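Local coordinates for protein probable uracil-DNA glycosylase (Acanthamoeba polyphaga mimivirus, PDB 5X55) that is a probable uracil-DNA glycosylase of the uracil DNA glycosylase superfamily, with a four-stranded parallel beta sheet in its fold, at residues A[222-227]-A[343-348]; A[292-297]-A[313-318]. All blocks are in the same frame, centred on the assembly; numbering follows the deposited sequence.

Contact 1 of 2, residues A[222-227]-A[343-348]; sequences ANIYTN and PSFNSV
Asn227, on helix 219-230, comes closest to the short 3-10 turn 345-347 at Asn346, with their CA atoms 5.9 Å apart, and from there two side chains reach across, one from each segment. The helix sends its amide. CG of Asn227 is anti to the backbone N (chi1 -175°), and ND2 beyond it donates to Val348 O at 2.9 Å. The N-H...O angle is 166°, and the acceptor lies nearly in the plane of the amide. Phe345 O is also near that nitrogen, but the angle is poor, and this carbonyl is instead hydrogen-bonded by His350 NE2. A water adds a second, looser tie: it accepts a weak bond from Asn227 ND2 and donates to Asn346 O, which also receives Lys230 NZ.

In the other direction comes the ring of Phe345. Its CE1 sits 3.6 Å from Asn227 CB and 3.7 Å from Asn223 O, the carbonyl lying at the ring edge, near its plane. Next along the rim, CZ meets Ile224 CG1 at 3.8 Å. His350 stacks on the same ring, while Phe351 of helix 350-360 touches both Ile224 and Asn227. The turn is braced from within, since Ser347 OG and N both donate to Ser344 O, and Ser344 OG donates to Asn346 OD1 at 3.0 Å.

Chemically, then, the contact joins one straight bond from a buried amide to a loop carbonyl with apolar packing of a ring on the helix, the polar bond at one end of the turn and the ring at the other.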
loop_
_atom_site.group_PDB
_atom_site.type_symbol
_atom_site.label_atom_id
_atom_site.label_comp_id
_atom_site.label_asym_id
_atom_site.label_seq_id
_atom_site.Cartn_x
_atom_site.Cartn_y
_atom_site.Cartn_z
ATOM N N ALA A 222 7.096 -13.194 -2.541
ATOM C CA ALA A 222 7.762 -14.447 -2.199
ATOM C C ALA A 222 8.962 -14.182 -1.310
ATOM O O ALA A 222 9.236 -14.944 -0.370
ATOM C CB ALA A 222 8.188 -15.201 -3.468
ATOM N N ASN A 223 9.675 -13.084 -1.573
ATOM C CA ASN A 223 10.832 -12.754 -0.750
ATOM C C ASN A 223 10.408 -12.304 0.639
ATOM O O ASN A 223 11.076 -12.623 1.634
ATOM C CB ASN A 223 11.686 -11.694 -1.453
ATOM C CG ASN A 223 12.468 -12.276 -2.628
ATOM O OD1 ASN A 223 12.533 -13.491 -2.773
ATOM N ND2 ASN A 223 13.067 -11.416 -3.459
ATOM N N ILE A 224 9.279 -11.602 0.739
ATOM C CA ILE A 224 8.739 -11.275 2.061
ATOM C C ILE A 224 8.446 -12.553 2.844
ATOM O O ILE A 224 8.855 -12.696 4.003
ATOM C CB ILE A 224 7.489 -10.385 1.926
ATOM C CG1 ILE A 224 7.864 -9.023 1.329
ATOM C CG2 ILE A 224 6.782 -10.231 3.276
ATOM C CD1 ILE A 224 6.700 -8.291 0.688
ATOM N N TYR A 225 7.726 -13.499 2.222
ATOM C CA TYR A 225 7.460 -14.792 2.858
ATOM C C TYR A 225 8.755 -15.476 3.293
ATOM O O TYR A 225 8.848 -16.014 4.402
ATOM C CB TYR A 225 6.706 -15.715 1.898
ATOM C CG TYR A 225 5.265 -15.374 1.611
ATOM C CD1 TYR A 225 4.493 -14.634 2.501
ATOM C CD2 TYR A 225 4.664 -15.823 0.439
ATOM C CE1 TYR A 225 3.165 -14.350 2.222
ATOM C CE2 TYR A 225 3.339 -15.551 0.158
ATOM C CZ TYR A 225 2.599 -14.810 1.038
ATOM O OH TYR A 225 1.291 -14.553 0.715
ATOM N N THR A 226 9.759 -15.498 2.409
ATOM C CA THR A 226 11.052 -16.087 2.756
ATOM C C THR A 226 11.614 -15.455 4.025
ATOM O O THR A 226 12.142 -16.155 4.892
ATOM C CB THR A 226 12.034 -15.925 1.579
ATOM O OG1 THR A 226 11.589 -16.709 0.462
ATOM C CG2 THR A 226 13.469 -16.351 1.950
ATOM N N ASN A 227 11.510 -14.127 4.146
ATOM C CA ASN A 227 11.962 -13.441 5.354
ATOM C C ASN A 227 11.155 -13.871 6.578
ATOM O O ASN A 227 11.720 -14.096 7.660
ATOM C CB ASN A 227 11.875 -11.921 5.151
ATOM C CG ASN A 227 12.435 -11.139 6.319
ATOM O OD1 ASN A 227 11.734 -10.855 7.295
ATOM N ND2 ASN A 227 13.712 -10.785 6.230
ATOM N N PRO A 343 20.527 -1.725 5.675
ATOM C CA PRO A 343 20.797 -3.143 5.400
ATOM C C PRO A 343 19.889 -3.718 4.325
ATOM O O PRO A 343 18.857 -3.147 3.963
ATOM C CB PRO A 343 20.537 -3.822 6.753
ATOM C CG PRO A 343 19.655 -2.865 7.505
ATOM C CD PRO A 343 20.106 -1.497 7.073
ATOM N N SER A 344 20.302 -4.878 3.814
ATOM C CA SER A 344 19.508 -5.605 2.839
ATOM C C SER A 344 18.225 -6.152 3.468
ATOM O O SER A 344 18.173 -6.492 4.653
ATOM C CB SER A 344 20.308 -6.765 2.240
ATOM O OG SER A 344 20.538 -7.767 3.202
ATOM N N PHE A 345 17.194 -6.263 2.631
ATOM C CA PHE A 345 15.901 -6.742 3.095
ATOM C C PHE A 345 16.019 -8.086 3.799
ATOM O O PHE A 345 15.446 -8.281 4.877
ATOM C CB PHE A 345 14.925 -6.848 1.920
ATOM C CG PHE A 345 13.572 -7.376 2.320
ATOM C CD1 PHE A 345 13.322 -8.754 2.349
ATOM C CD2 PHE A 345 12.571 -6.496 2.730
ATOM C CE1 PHE A 345 12.079 -9.231 2.749
ATOM C CE2 PHE A 345 11.332 -6.962 3.136
ATOM C CZ PHE A 345 11.078 -8.331 3.136
ATOM N N ASN A 346 16.740 -9.032 3.200
ATOM C CA ASN A 346 16.715 -10.387 3.739
ATOM C C ASN A 346 17.558 -10.555 5.000
ATOM O O ASN A 346 17.557 -11.645 5.571
ATOM C CB ASN A 346 17.132 -11.425 2.675
ATOM C CG ASN A 346 18.574 -11.262 2.172
ATOM O OD1 ASN A 346 19.335 -10.401 2.623
ATOM N ND2 ASN A 346 18.951 -12.121 1.225
ATOM N N SER A 347 18.244 -9.513 5.462
ATOM C CA SER A 347 19.038 -9.597 6.681
ATOM C C SER A 347 18.346 -8.994 7.902
ATOM O O SER A 347 18.853 -9.155 9.013
ATOM C CB SER A 347 20.399 -8.906 6.479
ATOM O OG SER A 347 20.260 -7.495 6.523
ATOM N N VAL A 348 17.210 -8.309 7.729
ATOM C CA VAL A 348 16.509 -7.628 8.817
ATOM C C VAL A 348 15.297 -8.449 9.210
ATOM O O VAL A 348 14.594 -9.002 8.351
ATOM C CB VAL A 348 16.076 -6.203 8.410
ATOM C CG1 VAL A 348 15.340 -5.510 9.559
ATOM C CG2 VAL A 348 17.260 -5.372 7.948
HETATM O O HOH W 1 15.001 -13.215 4.219
#

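Contact 2 of 2, residues A[292-297]-A[313-318]; sequences FVAWGA and IITSSH
Ala294 N donates to Ile314 O at 2.7 Å, with an N-H...O angle of 176°, the shortest of four backbone bonds between 292-297 and 313-318, whose strands run parallel. Ile314 N donates to Phe292 O before it and Ser316 N to Ala294 O after it, so Ile314 and Ala294 each use both their N-H and their C=O across the pair. CA-H groups add to this: Ile313 CA lies 3.2 Å from Phe292 O. The last rung, Gly296 N to Ser316 O at 3.0 Å, falls just where the first strand ends. Gly296 is the N-cap residue of helix 297-303, and its positive phi (95°) is one at which a beta carbon would be pressed against the carbonyl O of Trp295.

On one face Phe292 CB meets Ile313 CG1 at 4.1 Å, and Ala294 CB fits beside Thr315, 3.9 Å from OG1. On the other, Val293 CG1, from two residues earlier on the same strand, lies 3.2 Å above the indole plane of Trp295, offset toward its rim, and Trp295 CD1 is 3.4 Å from Ser316 OG. That hydroxyl, set between the backbone N and the carbonyl carbon (chi1 75°), donates to Ser317 O. Farther on, the imidazole of His318 turns its edge to Trp295 O, with CD2 3.5 Å away, and ND1 is hydrogen-bonded to Ser320 N.

Helix 297-303 links the two strands as a beta-alpha-beta unit and covers the Phe292, Ala294, Ile313 and Thr315 face through Cys303 and His300. Helix 350-360 packs on the Val293, Trp295, Ile314 and Ser316 face. Strand 185-189 flanks 291-295 on its other side, leaving 312-316 outermost.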
loop_
_atom_site.group_PDB
_atom_site.type_symbol
_atom_site.label_atom_id
_atom_site.label_comp_id
_atom_site.label_asym_id
_atom_site.label_seq_id
_atom_site.Cartn_x
_atom_site.Cartn_y
_atom_site.Cartn_z
ATOM N N PHE A 292 6.214 2.603 10.865
ATOM C CA PHE A 292 6.428 2.802 9.438
ATOM C C PHE A 292 7.555 1.889 8.972
ATOM O O PHE A 292 8.662 1.919 9.529
ATOM C CB PHE A 292 6.763 4.267 9.117
ATOM C CG PHE A 292 5.577 5.185 9.178
ATOM C CD1 PHE A 292 5.140 5.692 10.390
ATOM C CD2 PHE A 292 4.880 5.521 8.015
ATOM C CE1 PHE A 292 4.030 6.529 10.461
ATOM C CE2 PHE A 292 3.756 6.360 8.064
ATOM C CZ PHE A 292 3.326 6.862 9.298
ATOM N N VAL A 293 7.265 1.079 7.959
ATOM C CA VAL A 293 8.220 0.152 7.366
ATOM C C VAL A 293 8.602 0.693 5.998
ATOM O O VAL A 293 7.740 0.832 5.120
ATOM C CB VAL A 293 7.627 -1.259 7.257
ATOM C CG1 VAL A 293 8.601 -2.176 6.596
ATOM C CG2 VAL A 293 7.251 -1.766 8.614
ATOM N N ALA A 294 9.889 1.011 5.818
ATOM C CA ALA A 294 10.390 1.626 4.592
ATOM C C ALA A 294 11.261 0.616 3.842
ATOM O O ALA A 294 12.426 0.401 4.190
ATOM C CB ALA A 294 11.166 2.907 4.905
ATOM N N TRP A 295 10.695 -0.001 2.806
ATOM C CA TRP A 295 11.429 -0.932 1.965
ATOM C C TRP A 295 11.805 -0.220 0.655
ATOM O O TRP A 295 10.946 0.017 -0.206
ATOM C CB TRP A 295 10.590 -2.178 1.713
ATOM C CG TRP A 295 10.327 -3.066 2.929
ATOM C CD1 TRP A 295 11.096 -3.197 4.058
ATOM C CD2 TRP A 295 9.207 -3.958 3.101
ATOM N NE1 TRP A 295 10.520 -4.121 4.920
ATOM C CE2 TRP A 295 9.364 -4.597 4.352
ATOM C CE3 TRP A 295 8.092 -4.277 2.310
ATOM C CZ2 TRP A 295 8.448 -5.525 4.833
ATOM C CZ3 TRP A 295 7.177 -5.218 2.793
ATOM C CH2 TRP A 295 7.362 -5.821 4.046
ATOM N N GLY A 296 13.090 0.112 0.502
ATOM C CA GLY A 296 13.560 0.836 -0.658
ATOM C C GLY A 296 13.632 2.341 -0.428
ATOM O O GLY A 296 13.098 2.897 0.538
ATOM N N ALA A 297 14.310 3.011 -1.360
ATOM C CA ALA A 297 14.654 4.422 -1.180
ATOM C C ALA A 297 13.433 5.329 -1.295
ATOM O O ALA A 297 13.308 6.314 -0.555
ATOM C CB ALA A 297 15.722 4.821 -2.201
ATOM N N ILE A 313 10.280 3.982 12.769
ATOM C CA ILE A 313 10.561 3.800 11.343
ATOM C C ILE A 313 11.632 2.729 11.165
ATOM O O ILE A 313 12.740 2.855 11.700
ATOM C CB ILE A 313 11.004 5.105 10.666
ATOM C CG1 ILE A 313 9.966 6.213 10.896
ATOM C CG2 ILE A 313 11.208 4.861 9.180
ATOM C CD1 ILE A 313 10.430 7.595 10.485
ATOM N N ILE A 314 11.313 1.707 10.377
ATOM C CA ILE A 314 12.177 0.552 10.114
ATOM C C ILE A 314 12.526 0.592 8.639
ATOM O O ILE A 314 11.621 0.607 7.793
ATOM C CB ILE A 314 11.469 -0.773 10.442
ATOM C CG1 ILE A 314 11.084 -0.867 11.914
ATOM C CG2 ILE A 314 12.324 -1.961 10.055
ATOM C CD1 ILE A 314 10.154 -2.069 12.184
ATOM N N THR A 315 13.824 0.592 8.325
ATOM C CA THR A 315 14.286 0.838 6.966
ATOM C C THR A 315 15.238 -0.253 6.496
ATOM O O THR A 315 16.153 -0.646 7.222
ATOM C CB THR A 315 14.988 2.204 6.859
ATOM O OG1 THR A 315 14.136 3.221 7.392
ATOM C CG2 THR A 315 15.252 2.528 5.426
ATOM N N SER A 316 15.049 -0.699 5.264
ATOM C CA SER A 316 15.977 -1.621 4.623
ATOM C C SER A 316 15.837 -1.456 3.116
ATOM O O SER A 316 15.082 -0.608 2.636
ATOM C CB SER A 316 15.683 -3.058 5.033
ATOM O OG SER A 316 14.514 -3.494 4.355
ATOM N N SER A 317 16.547 -2.296 2.365
ATOM C CA SER A 317 16.332 -2.319 0.928
ATOM C C SER A 317 15.011 -3.022 0.598
ATOM O O SER A 317 14.382 -3.683 1.435
ATOM C CB SER A 317 17.487 -3.017 0.207
ATOM O OG SER A 317 17.326 -4.434 0.230
ATOM N N HIS A 318 14.623 -2.890 -0.666
ATOM C CA HIS A 318 13.367 -3.428 -1.156
ATOM C C HIS A 318 13.461 -4.944 -1.350
ATOM O O HIS A 318 14.521 -5.468 -1.716
ATOM C CB HIS A 318 13.017 -2.754 -2.480
ATOM C CG HIS A 318 11.609 -2.983 -2.946
ATOM N ND1 HIS A 318 11.233 -4.103 -3.656
ATOM C CD2 HIS A 318 10.498 -2.214 -2.845
ATOM C CE1 HIS A 318 9.951 -4.021 -3.965
ATOM N NE2 HIS A 318 9.478 -2.890 -3.476
#

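In the fold
Along the chain both strands of contact 2 fall between the two halves of contact 1: helix 219-230 comes first, then strands 291-295 and 312-316, and finally the turn before helix 350-360. Their centres are 11 Å apart on the same side of the chain's centre, and all four segments belong to the glycosylase fold. They touch directly. Pro343 O lies 2.9 Å from Ser317 N, a probable hydrogen bond, and Ser317 OG is probably hydrogen-bonded to Phe345 N. Helix 350-360 packs against both contacts, and Phe345 touches helix 219-230 as well as Trp295, which it meets edge-to-face, so the turn joins the C-terminal ends of the parallel strands to that helix.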